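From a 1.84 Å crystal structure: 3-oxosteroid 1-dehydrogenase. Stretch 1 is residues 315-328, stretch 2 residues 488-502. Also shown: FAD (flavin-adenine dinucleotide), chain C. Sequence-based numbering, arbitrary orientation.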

# COMPACT_ATOMS: atom_id res chain seq x y z
N GLU A 315 -10.79 -8.58 14.39
CA GLU A 315 -9.48 -8.87 15.00
C GLU A 315 -8.43 -7.90 14.44
O GLU A 315 -8.68 -7.30 13.38
CB GLU A 315 -9.04 -10.32 14.74
CG GLU A 315 -9.81 -11.34 15.55
CD GLU A 315 -9.34 -12.78 15.45
OE1 GLU A 315 -8.30 -13.06 14.77
OE2 GLU A 315 -10.00 -13.62 16.11
N LEU A 316 -7.31 -7.81 15.16
CA LEU A 316 -6.14 -6.98 14.79
C LEU A 316 -6.52 -5.49 14.69
O LEU A 316 -5.79 -4.75 14.04
CB LEU A 316 -5.55 -7.55 13.50
CG LEU A 316 -5.01 -8.97 13.63
CD1 LEU A 316 -4.62 -9.54 12.27
CD2 LEU A 316 -3.85 -8.97 14.59
N MET A 317 -7.58 -5.03 15.35
CA MET A 317 -8.14 -3.66 15.10
C MET A 317 -7.16 -2.59 15.61
O MET A 317 -7.31 -1.43 15.21
CB MET A 317 -9.51 -3.53 15.74
CG MET A 317 -10.55 -4.38 15.04
SD MET A 317 -10.99 -3.83 13.45
CE MET A 317 -12.08 -2.45 13.85
N ASP A 318 -6.21 -2.97 16.44
CA ASP A 318 -5.20 -2.04 17.01
C ASP A 318 -4.03 -1.83 16.03
O ASP A 318 -3.18 -0.97 16.33
CB ASP A 318 -4.78 -2.48 18.41
CG ASP A 318 -4.18 -3.87 18.50
OD1 ASP A 318 -4.55 -4.73 17.72
OD2 ASP A 318 -3.32 -4.06 19.32
N TRP A 319 -4.01 -2.51 14.87
CA TRP A 319 -2.90 -2.41 13.89
C TRP A 319 -3.32 -1.63 12.64
O TRP A 319 -4.44 -1.81 12.13
CB TRP A 319 -2.37 -3.81 13.53
CG TRP A 319 -1.36 -4.29 14.52
CD1 TRP A 319 -1.62 -4.70 15.79
CD2 TRP A 319 0.06 -4.24 14.42
NE1 TRP A 319 -0.47 -4.98 16.45
CE2 TRP A 319 0.58 -4.72 15.63
CE3 TRP A 319 0.95 -3.91 13.39
CZ2 TRP A 319 1.94 -4.84 15.88
CZ3 TRP A 319 2.30 -4.05 13.62
CH2 TRP A 319 2.79 -4.51 14.84
N ALA A 320 -2.40 -0.82 12.12
CA ALA A 320 -2.55 -0.19 10.80
C ALA A 320 -1.35 -0.61 9.95
O ALA A 320 -0.30 -1.04 10.50
CB ALA A 320 -2.67 1.32 10.90
N TRP A 321 -1.50 -0.44 8.65
CA TRP A 321 -0.38 -0.60 7.71
C TRP A 321 0.46 0.69 7.80
O TRP A 321 0.30 1.56 6.95
CB TRP A 321 -0.89 -0.89 6.31
CG TRP A 321 -1.73 -2.12 6.10
CD1 TRP A 321 -3.05 -2.15 5.76
CD2 TRP A 321 -1.28 -3.48 5.98
NE1 TRP A 321 -3.46 -3.44 5.49
CE2 TRP A 321 -2.40 -4.28 5.67
CE3 TRP A 321 -0.06 -4.11 6.20
CZ2 TRP A 321 -2.29 -5.65 5.46
CZ3 TRP A 321 0.05 -5.46 6.02
CH2 TRP A 321 -1.06 -6.23 5.65
N TRP A 322 1.28 0.80 8.84
CA TRP A 322 2.02 2.07 9.12
C TRP A 322 2.92 2.41 7.92
O TRP A 322 3.46 1.49 7.23
CB TRP A 322 2.85 2.02 10.40
CG TRP A 322 2.13 1.51 11.60
CD1 TRP A 322 2.40 0.37 12.30
CD2 TRP A 322 1.03 2.16 12.29
NE1 TRP A 322 1.53 0.27 13.36
CE2 TRP A 322 0.65 1.31 13.34
CE3 TRP A 322 0.30 3.33 12.07
CZ2 TRP A 322 -0.38 1.64 14.23
CZ3 TRP A 322 -0.77 3.62 12.91
CH2 TRP A 322 -1.08 2.80 13.99
N VAL A 323 3.08 3.70 7.66
CA VAL A 323 4.19 4.24 6.82
C VAL A 323 4.59 5.58 7.42
O VAL A 323 3.72 6.39 7.75
CB VAL A 323 3.81 4.32 5.33
CG1 VAL A 323 2.73 5.34 5.00
CG2 VAL A 323 5.01 4.54 4.43
N PRO A 324 5.90 5.91 7.52
CA PRO A 324 6.31 7.28 7.84
C PRO A 324 5.77 8.17 6.72
O PRO A 324 5.90 7.83 5.58
CB PRO A 324 7.85 7.25 7.87
CG PRO A 324 8.23 5.99 7.12
CD PRO A 324 7.06 5.03 7.34
N SER A 325 5.14 9.31 7.06
CA SER A 325 4.48 10.15 6.04
C SER A 325 4.81 11.64 6.26
O SER A 325 5.15 12.02 7.40
CB SER A 325 2.98 9.95 5.98
OG SER A 325 2.39 10.56 7.12
N ILE A 326 4.66 12.40 5.18
CA ILE A 326 5.09 13.84 5.07
C ILE A 326 3.88 14.68 4.62
O ILE A 326 3.29 14.42 3.54
CB ILE A 326 6.22 13.99 4.03
CG1 ILE A 326 7.44 13.13 4.36
CG2 ILE A 326 6.60 15.46 3.83
CD1 ILE A 326 8.07 13.41 5.67
N HIS A 327 3.64 15.75 5.37
CA HIS A 327 2.61 16.75 5.06
C HIS A 327 3.11 17.55 3.85
O HIS A 327 4.30 18.00 3.86
CB HIS A 327 2.35 17.66 6.25
CG HIS A 327 1.60 18.89 5.88
ND1 HIS A 327 0.26 18.87 5.56
CD2 HIS A 327 2.02 20.16 5.73
CE1 HIS A 327 -0.10 20.08 5.21
NE2 HIS A 327 0.95 20.89 5.31
N VAL A 328 2.27 17.66 2.85
CA VAL A 328 2.46 18.57 1.69
C VAL A 328 1.32 19.57 1.66
O VAL A 328 0.17 19.19 1.46
CB VAL A 328 2.54 17.80 0.37
CG1 VAL A 328 2.80 18.75 -0.79
CG2 VAL A 328 3.64 16.75 0.47
N ALA A 488 15.81 19.06 7.73
CA ALA A 488 14.95 18.19 8.55
C ALA A 488 13.62 18.06 7.84
O ALA A 488 13.16 19.03 7.24
CB ALA A 488 14.76 18.68 9.96
N MET A 489 13.03 16.88 7.99
CA MET A 489 11.64 16.63 7.55
C MET A 489 10.92 15.93 8.72
O MET A 489 11.56 15.21 9.52
CB MET A 489 11.60 15.82 6.26
CG MET A 489 12.19 16.61 5.10
SD MET A 489 12.29 15.66 3.57
CE MET A 489 10.58 15.67 3.03
N ARG A 490 9.66 16.29 8.88
CA ARG A 490 8.80 15.77 9.95
C ARG A 490 8.15 14.47 9.47
O ARG A 490 7.34 14.52 8.53
CB ARG A 490 7.73 16.81 10.31
CG ARG A 490 6.76 16.32 11.39
CD ARG A 490 5.56 17.25 11.56
NE ARG A 490 5.09 17.80 10.30
CZ ARG A 490 4.86 19.09 10.05
NH1 ARG A 490 4.81 19.98 11.04
NH2 ARG A 490 4.59 19.47 8.81
N VAL A 491 8.50 13.38 10.11
CA VAL A 491 7.96 12.03 9.78
C VAL A 491 6.79 11.71 10.74
O VAL A 491 7.01 11.42 11.94
CB VAL A 491 9.10 11.00 9.81
CG1 VAL A 491 8.53 9.66 9.54
CG2 VAL A 491 10.15 11.30 8.74
N ASP A 492 5.60 11.74 10.20
CA ASP A 492 4.38 11.39 10.96
C ASP A 492 4.19 9.87 10.98
O ASP A 492 4.67 9.18 10.03
CB ASP A 492 3.17 12.10 10.35
CG ASP A 492 3.09 13.57 10.74
OD1 ASP A 492 3.28 13.84 11.92
OD2 ASP A 492 2.85 14.41 9.83
N ALA A 493 3.51 9.35 11.98
CA ALA A 493 3.12 7.90 12.00
C ALA A 493 1.93 7.73 11.07
O ALA A 493 0.79 7.69 11.58
CB ALA A 493 2.79 7.46 13.41
N GLY A 494 2.19 7.75 9.76
CA GLY A 494 1.19 7.59 8.70
C GLY A 494 0.77 6.13 8.51
O GLY A 494 1.19 5.27 9.27
N ASP A 495 -0.07 5.92 7.51
CA ASP A 495 -0.62 4.60 7.16
C ASP A 495 -1.01 4.61 5.69
O ASP A 495 -1.21 5.68 5.11
CB ASP A 495 -1.81 4.24 8.07
CG ASP A 495 -3.01 5.14 7.80
OD1 ASP A 495 -3.62 5.00 6.72
OD2 ASP A 495 -3.20 6.06 8.64
N ILE A 496 -1.13 3.42 5.13
CA ILE A 496 -1.72 3.14 3.82
C ILE A 496 -3.02 2.36 4.00
O ILE A 496 -3.48 1.73 3.04
CB ILE A 496 -0.66 2.42 2.94
CG1 ILE A 496 -0.23 1.05 3.50
CG2 ILE A 496 0.54 3.34 2.78
CD1 ILE A 496 0.86 0.35 2.67
N GLY A 497 -3.67 2.52 5.15
CA GLY A 497 -4.91 1.79 5.49
C GLY A 497 -4.79 1.16 6.86
O GLY A 497 -3.68 0.99 7.34
N THR A 498 -5.93 0.79 7.47
CA THR A 498 -5.96 -0.05 8.67
C THR A 498 -5.75 -1.53 8.26
O THR A 498 -6.01 -1.90 7.10
CB THR A 498 -7.25 0.24 9.45
OG1 THR A 498 -8.29 0.19 8.47
CG2 THR A 498 -7.16 1.61 10.09
N LYS A 499 -5.26 -2.32 9.19
CA LYS A 499 -4.79 -3.72 8.98
C LYS A 499 -5.76 -4.74 9.58
O LYS A 499 -5.77 -5.91 9.13
CB LYS A 499 -3.43 -3.86 9.66
CG LYS A 499 -2.58 -5.06 9.27
CD LYS A 499 -1.31 -5.20 10.12
CE LYS A 499 -0.16 -5.88 9.41
NZ LYS A 499 -0.54 -7.20 8.82
N GLY A 500 -6.53 -4.34 10.59
CA GLY A 500 -7.50 -5.20 11.28
C GLY A 500 -8.84 -5.06 10.63
O GLY A 500 -9.00 -4.18 9.82
N GLY A 501 -9.79 -5.92 10.97
CA GLY A 501 -11.12 -5.86 10.38
C GLY A 501 -11.90 -7.11 10.68
O GLY A 501 -11.56 -7.82 11.64
N LEU A 502 -12.91 -7.35 9.87
CA LEU A 502 -13.82 -8.49 10.05
C LEU A 502 -13.02 -9.79 9.92
O LEU A 502 -12.23 -9.93 8.99
CB LEU A 502 -14.92 -8.42 9.00
CG LEU A 502 -15.77 -7.15 9.00
CD1 LEU A 502 -16.88 -7.27 7.99
CD2 LEU A 502 -16.33 -6.87 10.38
PA FAD C . -9.29 0.35 -1.44
O1A FAD C . -8.32 0.07 -2.53
O2A FAD C . -9.07 1.68 -0.77
O5B FAD C . -10.75 0.27 -2.07
C5B FAD C . -11.89 0.48 -1.20
C4B FAD C . -12.95 1.19 -1.99
O4B FAD C . -14.21 1.10 -1.28
C3B FAD C . -12.70 2.69 -2.24
O3B FAD C . -12.86 3.02 -3.62
C2B FAD C . -13.74 3.38 -1.35
O2B FAD C . -14.07 4.68 -1.79
C1B FAD C . -14.86 2.34 -1.33
N9A FAD C . -15.79 2.46 -0.21
C8A FAD C . -15.54 2.87 1.07
N7A FAD C . -16.65 2.96 1.81
C5A FAD C . -17.66 2.53 0.96
C6A FAD C . -19.06 2.39 1.13
N6A FAD C . -19.72 2.72 2.25
N1A FAD C . -19.77 1.94 0.07
C2A FAD C . -19.12 1.65 -1.06
N3A FAD C . -17.83 1.82 -1.36
C4A FAD C . -17.14 2.24 -0.28
N1 FAD C . -0.13 -2.41 -0.95
C2 FAD C . 0.42 -3.44 -1.64
O2 FAD C . 0.18 -4.62 -1.32
N3 FAD C . 1.20 -3.23 -2.71
C4 FAD C . 1.73 -1.99 -3.01
O4 FAD C . 2.35 -1.86 -4.05
C4X FAD C . 1.22 -0.88 -2.29
N5 FAD C . 1.66 0.34 -2.58
C5X FAD C . 1.09 1.40 -1.92
C6 FAD C . 1.48 2.71 -2.27
C7 FAD C . 0.84 3.82 -1.74
C7M FAD C . 1.25 5.22 -2.15
C8 FAD C . -0.26 3.63 -0.89
C8M FAD C . -1.00 4.83 -0.32
C9 FAD C . -0.60 2.36 -0.47
C9A FAD C . 0.02 1.22 -1.01
N10 FAD C . -0.32 -0.09 -0.63
C10 FAD C . 0.25 -1.18 -1.28
C1' FAD C . -1.45 -0.34 0.27
C2' FAD C . -2.71 -0.64 -0.57
O2' FAD C . -2.99 0.37 -1.53
C3' FAD C . -3.96 -0.87 0.30
O3' FAD C . -3.66 -1.60 1.49
C4' FAD C . -5.06 -1.53 -0.50
O4' FAD C . -5.28 -0.76 -1.67
C5' FAD C . -6.36 -1.71 0.25
O5' FAD C . -7.30 -2.25 -0.69
P FAD C . -8.85 -2.33 -0.32
O1P FAD C . -9.44 -2.90 -1.54
O2P FAD C . -9.09 -2.90 1.00
O3P FAD C . -9.29 -0.76 -0.26
O HOH W 1 -7.06 -1.93 12.23
O HOH W 2 4.86 15.64 8.19
O HOH W 3 5.77 18.24 6.15

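How do the two backbones hold each other? They run antiparallel and exchange amide-to-carbonyl hydrogen bonds in two separate ladders. At one end Glu-315 and Gly-501 bond reciprocally, N to O in both directions at 3.0 Å. The register then shifts by two as stretch 1 folds through a type I turn from Leu-316 to Trp-319. The second ladder begins where Lys-499 N donates to Trp-319 O (3.1 Å) and Trp-321 N to Gly-497 O (2.9 Å). A beta bulge between Ala-320 and Trp-322 shifts the register back by one residue; within it Ile-496 N donates to Trp-321 O (3.0 Å), and beyond it Val-323 N donates to Gly-494 O (2.9 Å). Ser-325 and Asp-492 close the series as a reciprocal pair: Ser-325 N to Asp-492 O is 3.0 Å, and Asp-492 N to Ser-325 O is 2.8 Å.

Why can the chains come so close? Part of the answer is glycine. A side chain on Gly-500 would run into Leu-316 O, Met-317 N and Glu-315 O; without one, Gly-500 CA lies 3.3 Å from Leu-316 O in a CA-H...O contact. A CB on Gly-494 would likewise clash with Ser-325 OG and Val-323 O. Similar CA-H...O contacts supplement the ladder, among them Pro-324 CA to Asp-492 O at 3.3 Å.

Which side chains fill the space between? Trp-321 and Lys-499 bury the most surface. The aliphatic part of the lysine lies over one face of the indole, its CG 3.7 Å from the centroid of the six-membered ring and nearly on the ring normal, a CH-pi contact that lets the methylene groups shelter against the aromatic surface. On stretch 2, Ile-496 meets both Trp-321 (CG1 to CB, 3.5 Å) and Val-323 (CG2 to CG1, 3.7 Å), while its CD1 comes within 3.4 Å of FAD C1', so this apolar cluster adjoins the flavin cofactor. Further along, Pro-324 CB presses tightly on Val-491 CG1 at 3.0 Å, and Ile-326 CG2 approaches Met-489 CE at 4.1 Å.

What does water add where direct bonds are lacking? Water 1 sits beside the turn, donating to Met-317 O (3.0 Å) and Trp-319 O (2.6 Å) and accepting from Gly-500 N (3.0 Å), thereby satisfying an amide that the ladders leave unpaired. Near the other end, water 2 accepts from His-327 N at 3.1 Å and from Arg-490 NE at 3.0 Å, extending the polar connection past the last direct backbone pair.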